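Local coordinates for protein RNA silencing suppressor p19 (Tomato bushy stunt virus, PDB 4J39) that probably suppresses RNA silencing by binding small interfering RNA as a homodimer that acts as a molecular caliper, selecting duplexes by length, at residues A[32-37]-A[93-98]. Sequence-based numbering, arbitrary orientation.
Sequences DNPLGF and RFRGVS. With SO4 (sulfate ion), chain F; nucleotides of chain B.
Phe94 sets the CD1-CE1 side of its ring against Pro34 and Phe37, CE1 3.7 Å from Pro34 CG and CD1 3.7 Å from Phe37 CB. Gly36 O approaches the ring edge in plane, while Arg95 CG sits over the centre of one face. A broad apolar ring suits this place because one side can touch proline, a backbone carbonyl and the neighbouring strand together; Leu123 of helix 108-124 also touches it. Beside it, a bend at chi3 (59°) turns Arg95 NE toward Asp32, where it donates to OD2 over 3.2 Å. NE comes from above the carboxylate plane, and the NH2 bond to OD2 is weak. Asp32 is poorly ordered; Arg95 NH1 bonds to Leu125 O, its strongest polar partner, and NH2 bridges to the terminal carboxylate of Pro127. Phe94 to Val97 form a type I' turn joining strands 87-94 and 97-104, with Gly96 taking a positive phi (88°). Its N-H and Arg93 NE both donate to O1 of a sulfate, probably from the crystallisation liquor. Apolar packing and one salt bridge thus join the loop entering strand 36-43 to the hairpin turn, while Arg93 NH1 binds phosphates of U12 and G13 of RNA chain B, consistent with selection by length, not sequence.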
# COMPACT_ATOMS: atom_id res chain seq x y z
N ASP A 32 -17.00 -7.05 7.17
CA ASP A 32 -16.28 -6.38 8.25
C ASP A 32 -15.92 -7.28 9.43
O ASP A 32 -15.15 -6.83 10.25
CB ASP A 32 -17.04 -5.10 8.74
CG ASP A 32 -16.87 -3.89 7.77
OD1 ASP A 32 -17.78 -3.04 7.73
OD2 ASP A 32 -15.83 -3.77 7.07
N ASN A 33 -16.45 -8.52 9.54
CA ASN A 33 -16.02 -9.49 10.61
C ASN A 33 -15.59 -10.88 10.13
O ASN A 33 -16.15 -11.87 10.51
CB ASN A 33 -16.98 -9.55 11.79
CG ASN A 33 -16.86 -8.28 12.67
OD1 ASN A 33 -15.94 -8.16 13.53
ND2 ASN A 33 -17.71 -7.32 12.41
N PRO A 34 -14.57 -10.89 9.26
CA PRO A 34 -14.02 -12.11 8.66
C PRO A 34 -13.29 -12.91 9.72
O PRO A 34 -13.00 -12.38 10.78
CB PRO A 34 -13.07 -11.56 7.64
CG PRO A 34 -12.57 -10.32 8.12
CD PRO A 34 -13.76 -9.72 8.91
N LEU A 35 -12.95 -14.13 9.39
CA LEU A 35 -12.09 -14.97 10.27
C LEU A 35 -10.71 -14.39 10.46
O LEU A 35 -10.11 -14.52 11.50
CB LEU A 35 -12.04 -16.42 9.76
CG LEU A 35 -13.34 -17.21 9.89
CD1 LEU A 35 -13.16 -18.45 9.00
CD2 LEU A 35 -13.74 -17.59 11.38
N GLY A 36 -10.22 -13.72 9.44
CA GLY A 36 -8.89 -13.11 9.48
C GLY A 36 -8.53 -12.32 8.27
O GLY A 36 -9.43 -11.78 7.56
N PHE A 37 -7.25 -12.36 7.88
CA PHE A 37 -6.78 -11.50 6.81
C PHE A 37 -5.82 -12.37 5.95
O PHE A 37 -5.35 -13.42 6.45
CB PHE A 37 -6.11 -10.24 7.33
CG PHE A 37 -4.79 -10.49 8.03
CD1 PHE A 37 -3.59 -10.43 7.34
CD2 PHE A 37 -4.75 -10.76 9.45
CE1 PHE A 37 -2.36 -10.62 7.94
CE2 PHE A 37 -3.54 -10.98 10.02
CZ PHE A 37 -2.33 -10.91 9.27
N ARG A 93 -4.73 -7.96 2.52
CA ARG A 93 -6.10 -7.66 2.31
C ARG A 93 -6.93 -7.96 3.58
O ARG A 93 -6.82 -9.06 4.20
CB ARG A 93 -6.64 -8.44 1.12
CG ARG A 93 -8.12 -8.27 1.00
CD ARG A 93 -8.59 -8.34 -0.35
NE ARG A 93 -10.04 -8.12 -0.46
CZ ARG A 93 -10.69 -8.06 -1.61
NH1 ARG A 93 -10.01 -8.20 -2.74
NH2 ARG A 93 -12.00 -7.91 -1.65
N PHE A 94 -7.70 -6.94 4.00
CA PHE A 94 -8.56 -7.07 5.16
C PHE A 94 -9.81 -6.19 4.97
O PHE A 94 -9.67 -5.01 4.60
CB PHE A 94 -7.77 -6.68 6.40
CG PHE A 94 -8.51 -6.87 7.67
CD1 PHE A 94 -9.08 -8.09 8.02
CD2 PHE A 94 -8.62 -5.77 8.58
CE1 PHE A 94 -9.75 -8.25 9.28
CE2 PHE A 94 -9.31 -5.92 9.76
CZ PHE A 94 -9.85 -7.12 10.12
N ARG A 95 -10.99 -6.77 5.12
CA ARG A 95 -12.26 -5.97 5.13
C ARG A 95 -12.43 -5.10 3.85
O ARG A 95 -12.75 -3.91 3.90
CB ARG A 95 -12.27 -5.06 6.35
CG ARG A 95 -12.35 -5.87 7.68
CD ARG A 95 -12.19 -4.93 8.86
NE ARG A 95 -13.22 -3.90 8.87
CZ ARG A 95 -13.12 -2.69 9.42
NH1 ARG A 95 -11.97 -2.28 10.03
NH2 ARG A 95 -14.19 -1.86 9.35
N GLY A 96 -12.16 -5.70 2.70
CA GLY A 96 -12.43 -5.04 1.46
C GLY A 96 -11.30 -4.16 0.92
O GLY A 96 -11.35 -3.64 -0.20
N VAL A 97 -10.24 -3.93 1.74
CA VAL A 97 -9.16 -3.08 1.31
C VAL A 97 -7.83 -3.85 1.22
O VAL A 97 -7.51 -4.63 2.13
CB VAL A 97 -8.99 -1.70 2.12
CG1 VAL A 97 -10.20 -1.24 3.10
CG2 VAL A 97 -7.60 -1.13 2.20
N SER A 98 -7.18 -3.68 0.08
CA SER A 98 -5.87 -4.28 -0.24
C SER A 98 -4.83 -3.17 -0.26
O SER A 98 -5.08 -2.06 -0.77
CB SER A 98 -6.01 -4.90 -1.59
OG SER A 98 -4.78 -5.27 -2.03
S SO4 F . -13.12 -8.94 1.39
O1 SO4 F . -11.78 -8.48 1.99
O2 SO4 F . -13.79 -8.06 0.42
O3 SO4 F . -13.03 -10.23 0.68
O4 SO4 F . -14.05 -9.01 2.52
P U B 12 -6.49 -8.25 -4.41
OP1 U B 12 -6.94 -8.43 -2.99
OP2 U B 12 -6.52 -9.49 -5.12
O5' U B 12 -7.32 -7.12 -5.16
C5' U B 12 -7.44 -5.80 -4.58
C4' U B 12 -8.20 -4.85 -5.47
O4' U B 12 -7.44 -4.72 -6.69
C3' U B 12 -9.53 -5.38 -6.01
O3' U B 12 -10.61 -5.25 -5.13
C2' U B 12 -9.74 -4.43 -7.18
O2' U B 12 -10.00 -3.09 -6.82
C1' U B 12 -8.35 -4.52 -7.76
N1 U B 12 -8.04 -5.62 -8.71
C2 U B 12 -8.43 -5.43 -10.01
O2 U B 12 -9.11 -4.49 -10.35
N3 U B 12 -8.07 -6.44 -10.88
C4 U B 12 -7.36 -7.60 -10.66
O4 U B 12 -7.11 -8.34 -11.64
C5 U B 12 -6.95 -7.74 -9.28
C6 U B 12 -7.31 -6.77 -8.39
P G B 13 -11.80 -6.31 -5.14
OP1 G B 13 -12.60 -5.95 -3.91
OP2 G B 13 -11.39 -7.71 -5.38
O5' G B 13 -12.65 -5.82 -6.40
C5' G B 13 -13.20 -4.52 -6.41
C4' G B 13 -13.84 -4.23 -7.75
O4' G B 13 -12.79 -4.16 -8.72
C3' G B 13 -14.78 -5.30 -8.35
O3' G B 13 -16.08 -5.16 -7.75
C2' G B 13 -14.78 -4.92 -9.81
O2' G B 13 -15.49 -3.76 -10.09
C1' G B 13 -13.29 -4.66 -9.96
N9 G B 13 -12.48 -5.80 -10.32
C8 G B 13 -11.69 -6.57 -9.54
N7 G B 13 -11.05 -7.53 -10.19
C5 G B 13 -11.53 -7.39 -11.49
C6 G B 13 -11.27 -8.17 -12.70
O6 G B 13 -10.51 -9.13 -12.85
N1 G B 13 -11.98 -7.72 -13.85
C2 G B 13 -12.88 -6.68 -13.85
N2 G B 13 -13.49 -6.42 -15.04
N3 G B 13 -13.16 -5.95 -12.74
C4 G B 13 -12.41 -6.35 -11.60
P C B 11 -1.59 -11.27 -5.92
OP1 C B 11 -1.41 -11.88 -4.58
OP2 C B 11 -2.27 -11.84 -7.17
O5' C B 11 -2.41 -9.89 -5.77
C5' C B 11 -2.04 -8.99 -4.72
C4' C B 11 -2.68 -7.68 -5.08
O4' C B 11 -2.10 -7.12 -6.28
C3' C B 11 -4.16 -7.70 -5.45
O3' C B 11 -4.95 -7.84 -4.30
C2' C B 11 -4.31 -6.34 -6.07
O2' C B 11 -4.20 -5.32 -5.04
C1' C B 11 -3.09 -6.38 -6.95
N1 C B 11 -3.25 -7.02 -8.30
C2 C B 11 -3.84 -6.28 -9.31
O2 C B 11 -4.24 -5.15 -9.11
N3 C B 11 -3.96 -6.83 -10.54
C4 C B 11 -3.57 -8.08 -10.73
N4 C B 11 -3.70 -8.64 -11.95
C5 C B 11 -3.00 -8.86 -9.73
C6 C B 11 -2.86 -8.30 -8.52